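PDB 5FQ8: outer membrane protein OMP121, which belongs to the TonB-dependent receptor family and probably imports nutrients across the outer membrane of Bacteroides thetaiotaomicron. Local coordinates for residues S859-V864 against V872-P877; V763-V768 against F792-D797. All coordinates share one frame; numbering follows the deposited sequence.

Interaction 1: S859-V864 against V872-P877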
loop_
_atom_site.group_PDB
_atom_site.type_symbol
_atom_site.label_atom_id
_atom_site.label_comp_id
_atom_site.label_asym_id
_atom_site.label_seq_id
_atom_site.Cartn_x
_atom_site.Cartn_y
_atom_site.Cartn_z
ATOM N N SER B 859 11.867 -10.206 54.881
ATOM C CA SER B 859 10.949 -9.170 54.444
ATOM C C SER B 859 10.606 -8.214 55.574
ATOM O O SER B 859 10.481 -8.611 56.731
ATOM C CB SER B 859 9.677 -9.802 53.892
ATOM O OG SER B 859 9.158 -10.772 54.778
ATOM N N VAL B 860 10.459 -6.942 55.228
ATOM C CA VAL B 860 9.986 -5.929 56.152
ATOM C C VAL B 860 8.756 -5.273 55.558
ATOM O O VAL B 860 8.386 -5.516 54.416
ATOM C CB VAL B 860 11.055 -4.874 56.453
ATOM C CG1 VAL B 860 12.312 -5.546 56.923
ATOM C CG2 VAL B 860 11.315 -4.064 55.217
ATOM N N ASN B 861 8.114 -4.441 56.359
ATOM C CA ASN B 861 7.102 -3.519 55.883
ATOM C C ASN B 861 7.599 -2.117 56.168
ATOM O O ASN B 861 8.209 -1.876 57.201
ATOM C CB ASN B 861 5.757 -3.762 56.547
ATOM C CG ASN B 861 5.197 -5.119 56.224
ATOM O OD1 ASN B 861 5.653 -5.765 55.305
ATOM N ND2 ASN B 861 4.205 -5.554 56.970
ATOM N N LYS B 862 7.385 -1.210 55.229
ATOM C CA LYS B 862 7.771 0.182 55.395
ATOM C C LYS B 862 6.567 0.930 55.939
ATOM O O LYS B 862 5.561 1.089 55.243
ATOM C CB LYS B 862 8.234 0.762 54.068
ATOM C CG LYS B 862 8.919 2.093 54.156
ATOM C CD LYS B 862 9.124 2.618 52.754
ATOM C CE LYS B 862 9.905 3.892 52.763
ATOM N NZ LYS B 862 10.299 4.268 51.399
ATOM N N ILE B 863 6.662 1.363 57.189
ATOM C CA ILE B 863 5.580 2.070 57.860
ATOM C C ILE B 863 5.771 3.560 57.623
ATOM O O ILE B 863 6.697 4.169 58.153
ATOM C CB ILE B 863 5.548 1.738 59.354
ATOM C CG1 ILE B 863 5.325 0.244 59.541
ATOM C CG2 ILE B 863 4.452 2.505 60.027
ATOM C CD1 ILE B 863 4.117 -0.256 58.838
ATOM N N VAL B 864 4.892 4.153 56.836
ATOM C CA VAL B 864 5.045 5.541 56.433
ATOM C C VAL B 864 3.902 6.358 57.007
ATOM O O VAL B 864 2.737 6.149 56.653
ATOM C CB VAL B 864 5.108 5.677 54.905
ATOM C CG1 VAL B 864 5.168 7.134 54.514
ATOM C CG2 VAL B 864 6.307 4.957 54.377
ATOM N N VAL B 872 9.372 -2.888 59.853
ATOM C CA VAL B 872 8.829 -3.903 60.749
ATOM C C VAL B 872 8.894 -5.252 60.053
ATOM O O VAL B 872 8.620 -5.342 58.856
ATOM C CB VAL B 872 7.376 -3.574 61.141
ATOM C CG1 VAL B 872 6.762 -4.723 61.903
ATOM C CG2 VAL B 872 7.332 -2.318 61.958
ATOM N N GLU B 873 9.255 -6.299 60.798
ATOM C CA GLU B 873 9.255 -7.648 60.243
ATOM C C GLU B 873 7.927 -7.937 59.570
ATOM O O GLU B 873 6.861 -7.715 60.145
ATOM C CB GLU B 873 9.519 -8.695 61.324
ATOM C CG GLU B 873 9.322 -10.127 60.816
ATOM C CD GLU B 873 9.451 -11.197 61.887
ATOM O OE1 GLU B 873 10.127 -10.952 62.902
ATOM O OE2 GLU B 873 8.866 -12.286 61.709
ATOM N N ASN B 874 7.998 -8.427 58.346
ATOM C CA ASN B 874 6.800 -8.666 57.574
ATOM C C ASN B 874 6.125 -9.947 58.022
ATOM O O ASN B 874 6.752 -11.000 58.091
ATOM C CB ASN B 874 7.127 -8.749 56.094
ATOM C CG ASN B 874 5.992 -9.317 55.310
ATOM O OD1 ASN B 874 4.847 -8.919 55.487
ATOM N ND2 ASN B 874 6.285 -10.290 54.467
ATOM N N THR B 875 4.834 -9.856 58.286
ATOM C CA THR B 875 4.030 -10.990 58.690
ATOM C C THR B 875 3.142 -11.516 57.575
ATOM O O THR B 875 2.500 -12.555 57.749
ATOM C CB THR B 875 3.173 -10.574 59.876
ATOM O OG1 THR B 875 4.000 -9.849 60.774
ATOM C CG2 THR B 875 2.630 -11.760 60.595
ATOM N N THR B 876 3.092 -10.836 56.435
ATOM C CA THR B 876 2.099 -11.162 55.435
ATOM C C THR B 876 2.634 -12.213 54.484
ATOM O O THR B 876 3.681 -11.996 53.866
ATOM C CB THR B 876 1.687 -9.940 54.652
ATOM O OG1 THR B 876 1.349 -8.884 55.552
ATOM C CG2 THR B 876 0.474 -10.276 53.872
ATOM N N PRO B 877 1.969 -13.348 54.344
ATOM C CA PRO B 877 2.357 -14.308 53.319
ATOM C C PRO B 877 1.862 -13.887 51.950
ATOM O O PRO B 877 0.894 -13.142 51.805
ATOM C CB PRO B 877 1.664 -15.591 53.775
ATOM C CG PRO B 877 0.450 -15.110 54.454
ATOM C CD PRO B 877 0.847 -13.845 55.157
#
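Asn874 carries the side-chain part of this contact. Its CG stands anti to the backbone N (chi1 166°), which sends the amide along Ser859. Asn874 CB packs 3.2 Å from Ser859 OG. At the tip, Asn874 ND2 donates to Ser859 OG at 2.9 Å, and the hydroxyl lies almost in the amide plane. The same ND2 donates to Thr876 O, on a lone pair. Asn874 OD1 accepts from Thr876 N at 2.8 Å, the bond of an Asx turn. The amide is held by three bonds, which fix its rotation. The strongest polar partner of Ser859 OG lies outside the contact, Val856 O. The backbone adds a bond: Asn874 N donates to Ser859 O at 3.0 Å, from above the carbonyl plane. Asn861 and Val872 form a hydrogen-bonded antiparallel pair, with Asn861 N 2.7 Å from Val872 O. The side chains of Val872 and Ile863 cross obliquely, CG2 to CG1. The contact lies on the beta hairpin of strands 859-865 and 868-873 and the loop after it. Strand 777-778 flanks 859-865, and another protein chain packs on Glu873, Thr875 and Pro877. The chemistry is mainly polar: a side-chain amide continues the hairpin's bonding where the strand ends.

Interaction 2: V763-V768 against F792-D797; sequences VFKAQV and FGICGD
Four backbone hydrogen bonds join 763-768 to 792-797 in antiparallel fashion. Ala766 and Gly793 form a hydrogen-bonded pair: Ala766 N donates to Gly793 O at 3.0 Å, and Gly793 N returns a bond to Ala766 O. Cys795 N donates to Phe764 O at 2.8 Å, from above the carbonyl plane. Phe764 N donates to Gly796 O at 2.8 Å, nearly along the C=O axis. That same oxygen lies in the plane of the Phe764 ring, at its edge.

The side chains pack around this ladder. Phe792 CG lies beside its own backbone N (chi1 -84°), and the ring lies over the 766-767 peptide. Gln767 N sits above the ring centre, and Ala766 C is offset toward the rim. Phe792 CE1 also touches Gln767 CB at 3.3 Å. An alanine in place of Phe792 would remove the ring and would probably leave the peptide and Gln767 CB less well covered. At the other end, Val763 CG1 meets Ile794 CG2 at 3.7 Å, the two side chains crossing obliquely. Beside the Ala766-Gly793 pair, Cys795 SG lies 4.1 Å from Ala766 CB.

Gly796 has phi 102° and psi 176°, angles at which a CB would clash with the carbonyl O of Cys795, so the position needs glycine.

Farther out, strand 752-756 continues the antiparallel sheet beyond 763-766. Its Tyr754 makes a cation-pi contact with Lys765. Leu899, on strand 899-915, packs against Phe764, Ala766 and Cys795. Gln767 has a backbone bond with Ser896. The contact therefore joins the strand that is outermost in this sheet within the chain to its neighbour by main-chain bonds, while a ring over a peptide and small apolar contacts close its flanks.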
loop_
_atom_site.group_PDB
_atom_site.type_symbol
_atom_site.label_atom_id
_atom_site.label_comp_id
_atom_site.label_asym_id
_atom_site.label_seq_id
_atom_site.Cartn_x
_atom_site.Cartn_y
_atom_site.Cartn_z
ATOM N N VAL B 763 24.898 -0.149 29.255
ATOM C CA VAL B 763 24.495 -0.329 30.642
ATOM C C VAL B 763 23.009 -0.622 30.719
ATOM O O VAL B 763 22.203 0.006 30.032
ATOM C CB VAL B 763 24.848 0.920 31.453
ATOM C CG1 VAL B 763 24.341 0.776 32.861
ATOM C CG2 VAL B 763 26.328 1.117 31.450
ATOM N N PHE B 764 22.634 -1.579 31.561
ATOM C CA PHE B 764 21.235 -1.932 31.764
ATOM C C PHE B 764 20.708 -1.310 33.043
ATOM O O PHE B 764 21.403 -1.288 34.058
ATOM C CB PHE B 764 21.038 -3.435 31.872
ATOM C CG PHE B 764 20.963 -4.135 30.572
ATOM C CD1 PHE B 764 19.755 -4.318 29.947
ATOM C CD2 PHE B 764 22.098 -4.642 29.992
ATOM C CE1 PHE B 764 19.676 -4.981 28.768
ATOM C CE2 PHE B 764 22.032 -5.315 28.829
ATOM C CZ PHE B 764 20.812 -5.487 28.203
ATOM N N LYS B 765 19.472 -0.819 32.983
ATOM C CA LYS B 765 18.691 -0.444 34.151
ATOM C C LYS B 765 17.406 -1.255 34.158
ATOM O O LYS B 765 16.828 -1.519 33.112
ATOM C CB LYS B 765 18.373 1.038 34.152
ATOM C CG LYS B 765 19.553 1.941 34.349
ATOM C CD LYS B 765 19.113 3.367 34.416
ATOM C CE LYS B 765 20.263 4.300 34.682
ATOM N NZ LYS B 765 19.794 5.705 34.793
ATOM N N ALA B 766 16.969 -1.665 35.339
ATOM C CA ALA B 766 15.772 -2.483 35.449
ATOM C C ALA B 766 15.199 -2.333 36.846
ATOM O O ALA B 766 15.890 -1.912 37.770
ATOM C CB ALA B 766 16.080 -3.944 35.130
ATOM N N GLN B 767 13.924 -2.673 36.995
ATOM C CA GLN B 767 13.255 -2.444 38.271
ATOM C C GLN B 767 13.695 -3.486 39.294
ATOM O O GLN B 767 13.591 -4.690 39.059
ATOM C CB GLN B 767 11.731 -2.429 38.123
ATOM C CG GLN B 767 11.068 -3.690 37.650
ATOM C CD GLN B 767 9.690 -3.885 38.235
ATOM O OE1 GLN B 767 9.158 -3.004 38.878
ATOM N NE2 GLN B 767 9.113 -5.050 38.023
ATOM N N VAL B 768 14.207 -3.004 40.420
ATOM C CA VAL B 768 14.581 -3.815 41.560
ATOM C C VAL B 768 13.638 -3.467 42.695
ATOM O O VAL B 768 12.948 -2.452 42.658
ATOM C CB VAL B 768 16.050 -3.584 41.964
ATOM C CG1 VAL B 768 16.209 -2.205 42.528
ATOM C CG2 VAL B 768 16.546 -4.660 42.944
ATOM N N PHE B 792 14.948 2.885 38.883
ATOM C CA PHE B 792 15.493 1.637 38.385
ATOM C C PHE B 792 16.948 1.512 38.807
ATOM O O PHE B 792 17.669 2.505 38.937
ATOM C CB PHE B 792 15.385 1.573 36.875
ATOM C CG PHE B 792 14.065 1.101 36.391
ATOM C CD1 PHE B 792 12.994 0.995 37.241
ATOM C CD2 PHE B 792 13.899 0.753 35.068
ATOM C CE1 PHE B 792 11.774 0.568 36.780
ATOM C CE2 PHE B 792 12.690 0.307 34.608
ATOM C CZ PHE B 792 11.625 0.209 35.464
ATOM N N GLY B 793 17.380 0.277 39.031
ATOM C CA GLY B 793 18.759 0.019 39.396
ATOM C C GLY B 793 19.603 -0.380 38.195
ATOM O O GLY B 793 19.133 -1.051 37.287
ATOM N N ILE B 794 20.857 0.076 38.197
ATOM C CA ILE B 794 21.835 -0.420 37.241
ATOM C C ILE B 794 22.027 -1.905 37.476
ATOM O O ILE B 794 22.105 -2.356 38.622
ATOM C CB ILE B 794 23.155 0.348 37.390
ATOM C CG1 ILE B 794 22.946 1.814 37.064
ATOM C CG2 ILE B 794 24.180 -0.189 36.450
ATOM C CD1 ILE B 794 24.213 2.583 36.958
ATOM N N CYS B 795 22.076 -2.684 36.398
ATOM C CA CYS B 795 22.026 -4.133 36.534
ATOM C C CYS B 795 23.051 -4.852 35.667
ATOM O O CYS B 795 22.818 -5.980 35.247
ATOM C CB CYS B 795 20.631 -4.650 36.216
ATOM S SG CYS B 795 19.450 -4.297 37.471
ATOM N N GLY B 796 24.194 -4.242 35.425
ATOM C CA GLY B 796 25.201 -4.855 34.589
ATOM C C GLY B 796 25.214 -4.253 33.202
ATOM O O GLY B 796 24.401 -3.397 32.846
ATOM N N ASP B 797 26.171 -4.712 32.414
ATOM C CA ASP B 797 26.401 -4.197 31.079
ATOM C C ASP B 797 26.261 -5.326 30.065
ATOM O O ASP B 797 25.936 -6.463 30.403
ATOM C CB ASP B 797 27.767 -3.516 30.984
ATOM C CG ASP B 797 28.902 -4.406 31.416
ATOM O OD1 ASP B 797 28.661 -5.397 32.133
ATOM O OD2 ASP B 797 30.050 -4.105 31.046
#

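How the interactions relate
Both contacts are antiparallel strand pairings, and both are partly buried. They hold different sheets. Interaction 1 joins the two strands of a hairpin about 46 Å from the chain centre, where other protein chains adjoin it. Interaction 2 lies about 23 Å from that centre and joins strands separated by a longer connection. Their centres are about 25 Å apart, and their nearest atoms about 11 Å, so they do not touch. The outer contact adds side-chain amide and hydroxyl bonds to its backbone ladder. The inner one adds an aromatic ring and apolar groups, with part of its surface against strand 899-915. Both lie away from the metal sites and the lipid pocket.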